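Local coordinates for dally-like, isoform A (Drosophila melanogaster, PDB 6XTZ), which is probably a GPI-anchored cell-surface proteoglycan of the glypican family that binds Wnt and Hedgehog proteins and shields the Wnt lipid for signalling at a distance, at residues D89-L94 / P440-I445; K194-A199 / F287-V292; R282-F287 / I445-R450. The protein carries 5 engineered substitutions. All coordinates share one frame; numbering follows the deposited sequence.

In the fold
From the N terminus, the long helix 51-110 supplies residues 89-94, which meet residues 440-445 some 346 residues later, closing the widest loop, interaction 1. Inside that loop, helix 185-216 offers residues 194-199 to the turn 287-292, so interaction 2 is nested within interaction 1. Interaction 3 joins residues 282-287, at the end of helix 263-283, to residues 445-450, and it crosses both of the others. Interactions 2 and 3 share Phe287, while interactions 1 and 3 share Ile445 and helix 441-455. Together the contacts tie four helices and a connecting turn of the all-helical glypican core beside the bound O-palmitoleoyl serine.

Interaction 1: D89-L94 / P440-I445; sequences DIFTAL and PILDRI. With O18 (O-palmitoleoyl serine), chain H.
Ile90 and Leu442 have the nearest CA atoms across two nearly antiparallel helices, whose segment axes pass 10.0 Å apart with their directions 164° from one another. Ile90 branches already at CB, and each arm has its own partner. CG2 stands anti to the backbone N and lies 3.9 Å from Ile441 CD1, with Ile441 CG1 equally near. The other arm runs through CG1 to CD1, which reaches to within 3.9 Å of Ile445 CG2. A beta-branched residue suits this place because one side chain can touch two successive turns of the facing helix.

Deeper in, Leu442 takes over. Its CG is anti to the backbone N (chi1 179°), and from there the fork faces the long helix. CD2 comes in the plane of the Phe91 ring, at its edge, 3.7 Å from Phe91 CD1. The same methyl lies 3.9 Å from Leu94 CD2, where the two leucine side chains cross at about a right angle. The Phe91 ring also meets Phe132, and Ile289 packs against both Phe91 and Leu442, continuing the apolar layer.

Leu94 divides its methyls between protein and ligand: CD2 serves Leu442, whereas CD1 sits 3.9 Å from atom C of the O-palmitoleoyl serine. Across from it Pro440, the N-cap residue of helix 441-455, brings CB to 3.7 Å from the ligand's O atom. The antiparallel helix pair thus flanks the serine end of the lipid pocket in the glypican core.

Interaction 2: K194-A199 / F287-V292; sequences KRSFVA and FNIVMV
Arg195 lies over one face of the Phe287 ring, where helix 185-216 of the glypican helical core meets the turn leading into the short helix 290-293. The approach is a CH-pi contact: Arg195 CB stands 3.8 Å from the ring centroid, only 10° off the normal. The rest of the arginine runs obliquely over the phenylalanine, bringing Arg195 CD to 3.5 Å from Phe287 CE1. Its guanidinium is tilted 37° from the ring plane. The stem from CB through CG to CD makes the close contacts, and the guanidinium stands farther off. Ala199 meets the ring quite differently, at the edge, where its single methyl fits with CB 3.9 Å from Phe287 CD2. Arg282 lies over the opposite face as a cation-pi partner, and the ring is thus held between two arginines. An alanine in place of Phe287 would probably open a gap beside Ala199 and leave the Arg195 chain, robbed of its flat support, freer to turn.

Ser196 adds the polar link. Its OG, anti to the backbone N (chi1 -172°), donates a 2.6 Å hydrogen bond to Phe287 O, satisfying a buried carbonyl with a side chain small enough to sit between the backbones. Ile289 CD1 packs against Ser196 OG, 3.3 Å away, on the side of the hydroxyl turned away from Phe287 O. The same methyl reaches on to Phe197 CE1, 3.8 Å away, in an oblique crossing. Ile289 also touches the bound O-palmitoleoyl serine, which makes this packing part of the pocket wall. The turn itself is fixed by an Asx turn, in which Asn288 OD1 accepts a nearly straight 2.8 Å hydrogen bond from Val290 N.

Interaction 3: R282-F287 / I445-R450; sequences RLLGSF and IVRDIR
Leu284 meets two guanidinium groups in two different ways. Its CD2 lies over the centre of one face of the Arg447 guanidinium, 4.1 Å above the plane, whereas its CD1 is at the edge of the Arg450 group, 3.7 Å from Arg450 NH1. The setting is the helical glypican core, where the end of helix 263-283 packs on helix 441-455. Arg447 is extended from CG to NE, and then chi4 of -86° bends the chain at CZ, so that the guanidinium lies with one face to Leu284 CD2. Arg450 stays extended, and its charge is met by a salt bridge from NE to Asp277. Long arginines suit a half-buried edge: Arg447 can cover the leucine with CG and a flat end, while Arg450 touches it at NH1 and still reaches its acid.

Beneath the arginines the contact is purely apolar. Leu284 and Val446 slide past each other in opposite directions, with Leu284 CG 3.8 Å from Val446 CG1. The same methyl lies 4.2 Å from Leu283 CB. Val446 also touches Phe87, which links this patch to helix 51-110.

Beyond the end of helix 263-283 the chain turns at Gly285, whose phi of -132° and psi of -109° a side chain would hardly tolerate. Arg282 O holds this turn with two bonds from opposite faces of its plane, one from Gly285 N at 3.0 Å and one from Phe287 N at 2.9 Å.

Interaction 1: D89-L94 / P440-I445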
# COMPACT_ATOMS: atom_id res chain seq x y z
N ASP A 89 10.37 7.15 10.80
CA ASP A 89 11.40 7.95 11.47
C ASP A 89 10.78 9.11 12.24
O ASP A 89 11.25 9.45 13.33
CB ASP A 89 12.40 8.48 10.44
CG ASP A 89 13.23 7.37 9.82
OD1 ASP A 89 13.45 6.33 10.48
OD2 ASP A 89 13.68 7.54 8.66
N ILE A 90 9.73 9.72 11.69
CA ILE A 90 9.09 10.85 12.37
C ILE A 90 8.42 10.39 13.66
O ILE A 90 8.57 11.02 14.71
CB ILE A 90 8.09 11.54 11.43
CG1 ILE A 90 8.83 12.35 10.36
CG2 ILE A 90 7.14 12.43 12.21
CD1 ILE A 90 7.92 13.00 9.34
N PHE A 91 7.68 9.28 13.60
CA PHE A 91 6.99 8.80 14.79
C PHE A 91 7.98 8.23 15.81
O PHE A 91 7.76 8.36 17.02
CB PHE A 91 5.94 7.75 14.42
CG PHE A 91 5.03 7.39 15.56
CD1 PHE A 91 3.98 8.23 15.91
CD2 PHE A 91 5.22 6.23 16.30
CE1 PHE A 91 3.13 7.91 16.96
CE2 PHE A 91 4.38 5.91 17.35
CZ PHE A 91 3.33 6.75 17.68
N THR A 92 9.05 7.59 15.34
CA THR A 92 10.06 7.08 16.26
C THR A 92 10.73 8.23 17.01
O THR A 92 10.91 8.16 18.23
CB THR A 92 11.10 6.26 15.49
OG1 THR A 92 10.45 5.18 14.81
CG2 THR A 92 12.14 5.70 16.45
N ALA A 93 11.10 9.29 16.30
CA ALA A 93 11.69 10.45 16.95
C ALA A 93 10.67 11.16 17.84
O ALA A 93 11.00 11.62 18.93
CB ALA A 93 12.25 11.41 15.91
N LEU A 94 9.42 11.26 17.37
CA LEU A 94 8.37 11.85 18.19
C LEU A 94 8.16 11.06 19.47
O LEU A 94 7.86 11.65 20.52
CB LEU A 94 7.07 11.92 17.39
CG LEU A 94 5.93 12.74 17.99
CD1 LEU A 94 6.25 14.23 17.95
CD2 LEU A 94 4.62 12.44 17.27
N PRO A 440 1.01 19.56 13.39
CA PRO A 440 2.10 18.65 13.74
C PRO A 440 2.67 17.96 12.51
O PRO A 440 1.95 17.66 11.55
CB PRO A 440 1.44 17.64 14.69
CG PRO A 440 0.18 18.30 15.14
CD PRO A 440 -0.26 19.16 14.01
N ILE A 441 3.98 17.71 12.54
CA ILE A 441 4.64 17.07 11.41
C ILE A 441 4.16 15.63 11.22
O ILE A 441 4.27 15.09 10.11
CB ILE A 441 6.17 17.11 11.56
CG1 ILE A 441 6.62 16.26 12.75
CG2 ILE A 441 6.64 18.55 11.71
CD1 ILE A 441 8.12 16.13 12.86
N LEU A 442 3.64 15.00 12.27
CA LEU A 442 3.07 13.67 12.10
C LEU A 442 1.81 13.72 11.25
O LEU A 442 1.60 12.85 10.40
CB LEU A 442 2.77 13.04 13.46
CG LEU A 442 2.15 11.64 13.43
CD1 LEU A 442 3.02 10.68 12.64
CD2 LEU A 442 1.93 11.13 14.84
N ASP A 443 0.97 14.74 11.45
CA ASP A 443 -0.18 14.92 10.58
C ASP A 443 0.24 15.25 9.16
O ASP A 443 -0.43 14.86 8.20
CB ASP A 443 -1.09 16.01 11.13
CG ASP A 443 -1.63 15.69 12.51
OD1 ASP A 443 -1.20 14.68 13.11
OD2 ASP A 443 -2.50 16.45 13.00
N ARG A 444 1.36 15.97 9.00
CA ARG A 444 1.81 16.36 7.67
C ARG A 444 2.24 15.16 6.84
O ARG A 444 1.94 15.08 5.65
CB ARG A 444 2.95 17.38 7.78
CG ARG A 444 2.55 18.66 8.49
CD ARG A 444 3.76 19.55 8.77
NE ARG A 444 4.41 20.01 7.55
CZ ARG A 444 5.46 20.82 7.52
NH1 ARG A 444 5.98 21.27 8.66
NH2 ARG A 444 5.99 21.19 6.36
N ILE A 445 2.96 14.22 7.46
CA ILE A 445 3.40 13.04 6.71
C ILE A 445 2.23 12.08 6.49
O ILE A 445 2.18 11.39 5.47
CB ILE A 445 4.58 12.36 7.43
CG1 ILE A 445 5.06 11.13 6.65
CG2 ILE A 445 4.21 11.98 8.85
CD1 ILE A 445 5.61 11.44 5.29
CA O18 H . 3.35 18.05 19.57
CB O18 H . 4.16 17.51 20.74
C1 O18 H . 3.63 16.03 22.51
C2 O18 H . 2.99 14.72 22.86
C3 O18 H . 3.40 13.57 21.95
C4 O18 H . 2.94 12.22 22.47
C5 O18 H . 3.46 11.03 21.67
C6 O18 H . 3.13 9.68 22.29
C7 O18 H . 3.71 9.48 23.67
C8 O18 H . 3.35 8.14 24.31
C9 O18 H . 1.89 7.99 24.59
C10 O18 H . 1.32 7.96 25.78
C11 O18 H . 2.01 8.07 27.10
C12 O18 H . 1.15 7.62 28.27
C13 O18 H . 1.81 7.81 29.63
C14 O18 H . 0.99 7.31 30.81
C15 O18 H . -0.36 7.98 30.96
C16 O18 H . -1.11 7.53 32.19
C O18 H . 3.65 17.04 18.46
N O18 H . 1.93 18.09 19.87
OG O18 H . 3.56 16.28 21.20
O11 O18 H . 4.15 16.77 23.30
O O18 H . 4.02 17.43 17.36

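Interaction 2: K194-A199 / F287-V292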
# COMPACT_ATOMS: atom_id res chain seq x y z
N LYS A 194 -3.94 2.05 22.79
CA LYS A 194 -3.75 0.83 22.00
C LYS A 194 -4.22 1.04 20.57
O LYS A 194 -3.51 0.69 19.62
CB LYS A 194 -4.49 -0.33 22.66
CG LYS A 194 -4.43 -1.65 21.89
CD LYS A 194 -5.71 -1.90 21.12
CE LYS A 194 -5.72 -3.28 20.49
NZ LYS A 194 -6.95 -3.51 19.68
N ARG A 195 -5.42 1.60 20.39
CA ARG A 195 -5.91 1.87 19.04
C ARG A 195 -4.96 2.78 18.28
O ARG A 195 -4.71 2.57 17.09
CB ARG A 195 -7.30 2.52 19.11
CG ARG A 195 -8.41 1.62 19.60
CD ARG A 195 -9.65 2.46 19.86
NE ARG A 195 -10.85 1.66 20.10
CZ ARG A 195 -12.04 2.18 20.35
NH1 ARG A 195 -12.19 3.50 20.40
NH2 ARG A 195 -13.09 1.39 20.55
N SER A 196 -4.41 3.80 18.95
CA SER A 196 -3.55 4.76 18.28
C SER A 196 -2.26 4.10 17.80
O SER A 196 -1.82 4.32 16.67
CB SER A 196 -3.25 5.93 19.21
OG SER A 196 -2.55 6.96 18.53
N PHE A 197 -1.64 3.28 18.66
CA PHE A 197 -0.36 2.67 18.30
C PHE A 197 -0.54 1.59 17.24
O PHE A 197 0.32 1.42 16.37
CB PHE A 197 0.32 2.11 19.54
CG PHE A 197 1.20 3.11 20.24
CD1 PHE A 197 0.66 4.02 21.13
CD2 PHE A 197 2.57 3.13 20.00
CE1 PHE A 197 1.47 4.94 21.77
CE2 PHE A 197 3.38 4.05 20.64
CZ PHE A 197 2.83 4.95 21.52
N VAL A 198 -1.64 0.84 17.30
CA VAL A 198 -1.90 -0.18 16.28
C VAL A 198 -2.15 0.48 14.93
O VAL A 198 -1.60 0.07 13.91
CB VAL A 198 -3.07 -1.08 16.70
CG1 VAL A 198 -3.43 -2.03 15.57
CG2 VAL A 198 -2.72 -1.86 17.95
N ALA A 199 -2.98 1.53 14.91
CA ALA A 199 -3.26 2.22 13.66
C ALA A 199 -2.01 2.91 13.11
O ALA A 199 -1.80 2.93 11.89
CB ALA A 199 -4.39 3.24 13.86
N PHE A 287 -8.07 8.55 16.43
CA PHE A 287 -6.93 7.74 16.86
C PHE A 287 -5.63 8.53 16.92
O PHE A 287 -4.57 7.93 17.12
CB PHE A 287 -6.76 6.53 15.94
CG PHE A 287 -7.84 5.49 16.09
CD1 PHE A 287 -8.87 5.65 17.00
CD2 PHE A 287 -7.81 4.34 15.31
CE1 PHE A 287 -9.85 4.69 17.13
CE2 PHE A 287 -8.80 3.38 15.44
CZ PHE A 287 -9.82 3.55 16.35
N ASN A 288 -5.69 9.85 16.75
CA ASN A 288 -4.48 10.66 16.79
C ASN A 288 -3.84 10.58 18.18
O ASN A 288 -4.51 10.78 19.20
CB ASN A 288 -4.80 12.11 16.43
CG ASN A 288 -3.56 12.91 16.10
OD1 ASN A 288 -2.58 12.89 16.83
ND2 ASN A 288 -3.60 13.62 14.97
N ILE A 289 -2.54 10.29 18.21
CA ILE A 289 -1.84 10.13 19.48
C ILE A 289 -1.77 11.44 20.25
O ILE A 289 -1.54 11.43 21.47
CB ILE A 289 -0.44 9.54 19.24
CG1 ILE A 289 0.13 8.96 20.53
CG2 ILE A 289 0.49 10.59 18.66
CD1 ILE A 289 -0.75 7.91 21.17
N VAL A 290 -1.95 12.57 19.58
CA VAL A 290 -1.96 13.85 20.28
C VAL A 290 -3.26 14.03 21.05
O VAL A 290 -3.29 14.70 22.09
CB VAL A 290 -1.72 15.00 19.28
CG1 VAL A 290 -1.64 16.34 19.99
CG2 VAL A 290 -0.45 14.75 18.48
N MET A 291 -4.35 13.43 20.57
CA MET A 291 -5.65 13.57 21.22
C MET A 291 -5.73 12.86 22.56
O MET A 291 -6.67 13.11 23.32
CB MET A 291 -6.76 13.06 20.30
CG MET A 291 -6.86 13.81 18.98
SD MET A 291 -7.17 15.57 19.21
CE MET A 291 -8.73 15.54 20.08
N VAL A 292 -4.78 11.97 22.87
CA VAL A 292 -4.78 11.28 24.16
C VAL A 292 -3.80 11.89 25.15
O VAL A 292 -3.88 11.59 26.35
CB VAL A 292 -4.47 9.78 23.99
CG1 VAL A 292 -5.38 9.17 22.93
CG2 VAL A 292 -3.01 9.56 23.65

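Interaction 3: R282-F287 / I445-R450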
# COMPACT_ATOMS: atom_id res chain seq x y z
N ARG A 282 -8.53 7.96 10.64
CA ARG A 282 -8.41 7.75 12.08
C ARG A 282 -7.19 8.47 12.65
O ARG A 282 -7.27 9.10 13.71
CB ARG A 282 -8.34 6.26 12.39
CG ARG A 282 -9.63 5.51 12.16
CD ARG A 282 -10.60 5.71 13.31
NE ARG A 282 -11.76 4.83 13.20
CZ ARG A 282 -12.95 5.21 12.75
NH1 ARG A 282 -13.14 6.47 12.37
NH2 ARG A 282 -13.95 4.34 12.69
N LEU A 283 -6.05 8.37 11.95
CA LEU A 283 -4.82 8.98 12.45
C LEU A 283 -4.92 10.50 12.51
O LEU A 283 -4.29 11.12 13.37
CB LEU A 283 -3.64 8.56 11.58
CG LEU A 283 -3.28 7.08 11.62
CD1 LEU A 283 -2.08 6.80 10.74
CD2 LEU A 283 -3.02 6.64 13.05
N LEU A 284 -5.68 11.11 11.61
CA LEU A 284 -5.90 12.54 11.64
C LEU A 284 -7.06 12.94 12.54
O LEU A 284 -7.32 14.14 12.70
CB LEU A 284 -6.15 13.07 10.22
CG LEU A 284 -4.99 12.87 9.23
CD1 LEU A 284 -5.43 13.24 7.82
CD2 LEU A 284 -3.78 13.69 9.65
N GLY A 285 -7.76 11.98 13.13
CA GLY A 285 -8.90 12.27 13.97
C GLY A 285 -8.89 11.55 15.30
O GLY A 285 -8.06 11.85 16.17
N SER A 286 -9.79 10.57 15.46
CA SER A 286 -10.02 9.97 16.77
C SER A 286 -8.78 9.26 17.30
O SER A 286 -8.47 9.34 18.49
CB SER A 286 -11.19 8.99 16.68
OG SER A 286 -12.29 9.57 16.01
N PHE A 287 -8.07 8.55 16.43
CA PHE A 287 -6.93 7.74 16.86
C PHE A 287 -5.63 8.53 16.92
O PHE A 287 -4.57 7.93 17.12
CB PHE A 287 -6.76 6.53 15.94
CG PHE A 287 -7.84 5.49 16.09
CD1 PHE A 287 -8.87 5.65 17.00
CD2 PHE A 287 -7.81 4.34 15.31
CE1 PHE A 287 -9.85 4.69 17.13
CE2 PHE A 287 -8.80 3.38 15.44
CZ PHE A 287 -9.82 3.55 16.35
N ILE A 445 2.96 14.22 7.46
CA ILE A 445 3.40 13.04 6.71
C ILE A 445 2.23 12.08 6.49
O ILE A 445 2.18 11.39 5.47
CB ILE A 445 4.58 12.36 7.43
CG1 ILE A 445 5.06 11.13 6.65
CG2 ILE A 445 4.21 11.98 8.85
CD1 ILE A 445 5.61 11.44 5.29
N VAL A 446 1.27 12.04 7.42
CA VAL A 446 0.08 11.23 7.21
C VAL A 446 -0.75 11.78 6.06
O VAL A 446 -1.26 11.03 5.22
CB VAL A 446 -0.74 11.13 8.51
CG1 VAL A 446 -2.11 10.54 8.23
CG2 VAL A 446 -0.00 10.28 9.54
N ARG A 447 -0.91 13.11 6.00
CA ARG A 447 -1.63 13.71 4.88
C ARG A 447 -0.88 13.51 3.57
O ARG A 447 -1.50 13.30 2.52
CB ARG A 447 -1.86 15.20 5.13
CG ARG A 447 -2.79 15.53 6.28
CD ARG A 447 -3.04 17.03 6.35
NE ARG A 447 -3.33 17.47 7.71
CZ ARG A 447 -4.54 17.46 8.26
NH1 ARG A 447 -5.59 17.04 7.56
NH2 ARG A 447 -4.71 17.88 9.51
N ASP A 448 0.45 13.58 3.61
CA ASP A 448 1.24 13.37 2.40
C ASP A 448 1.05 11.96 1.86
O ASP A 448 0.77 11.76 0.67
CB ASP A 448 2.71 13.65 2.69
CG ASP A 448 3.57 13.63 1.44
OD1 ASP A 448 3.01 13.61 0.32
OD2 ASP A 448 4.81 13.63 1.57
N ILE A 449 1.19 10.96 2.73
CA ILE A 449 0.99 9.57 2.33
C ILE A 449 -0.44 9.35 1.85
O ILE A 449 -0.67 8.70 0.82
CB ILE A 449 1.34 8.63 3.50
CG1 ILE A 449 2.85 8.64 3.76
CG2 ILE A 449 0.83 7.22 3.23
CD1 ILE A 449 3.25 7.96 5.05
N ARG A 450 -1.42 9.91 2.57
CA ARG A 450 -2.82 9.72 2.20
C ARG A 450 -3.10 10.25 0.80
O ARG A 450 -3.84 9.62 0.03
CB ARG A 450 -3.72 10.40 3.23
CG ARG A 450 -5.20 10.26 2.94
CD ARG A 450 -6.03 11.11 3.90
NE ARG A 450 -7.46 10.89 3.73
CZ ARG A 450 -8.40 11.48 4.47
NH1 ARG A 450 -8.05 12.32 5.44
NH2 ARG A 450 -9.68 11.22 4.24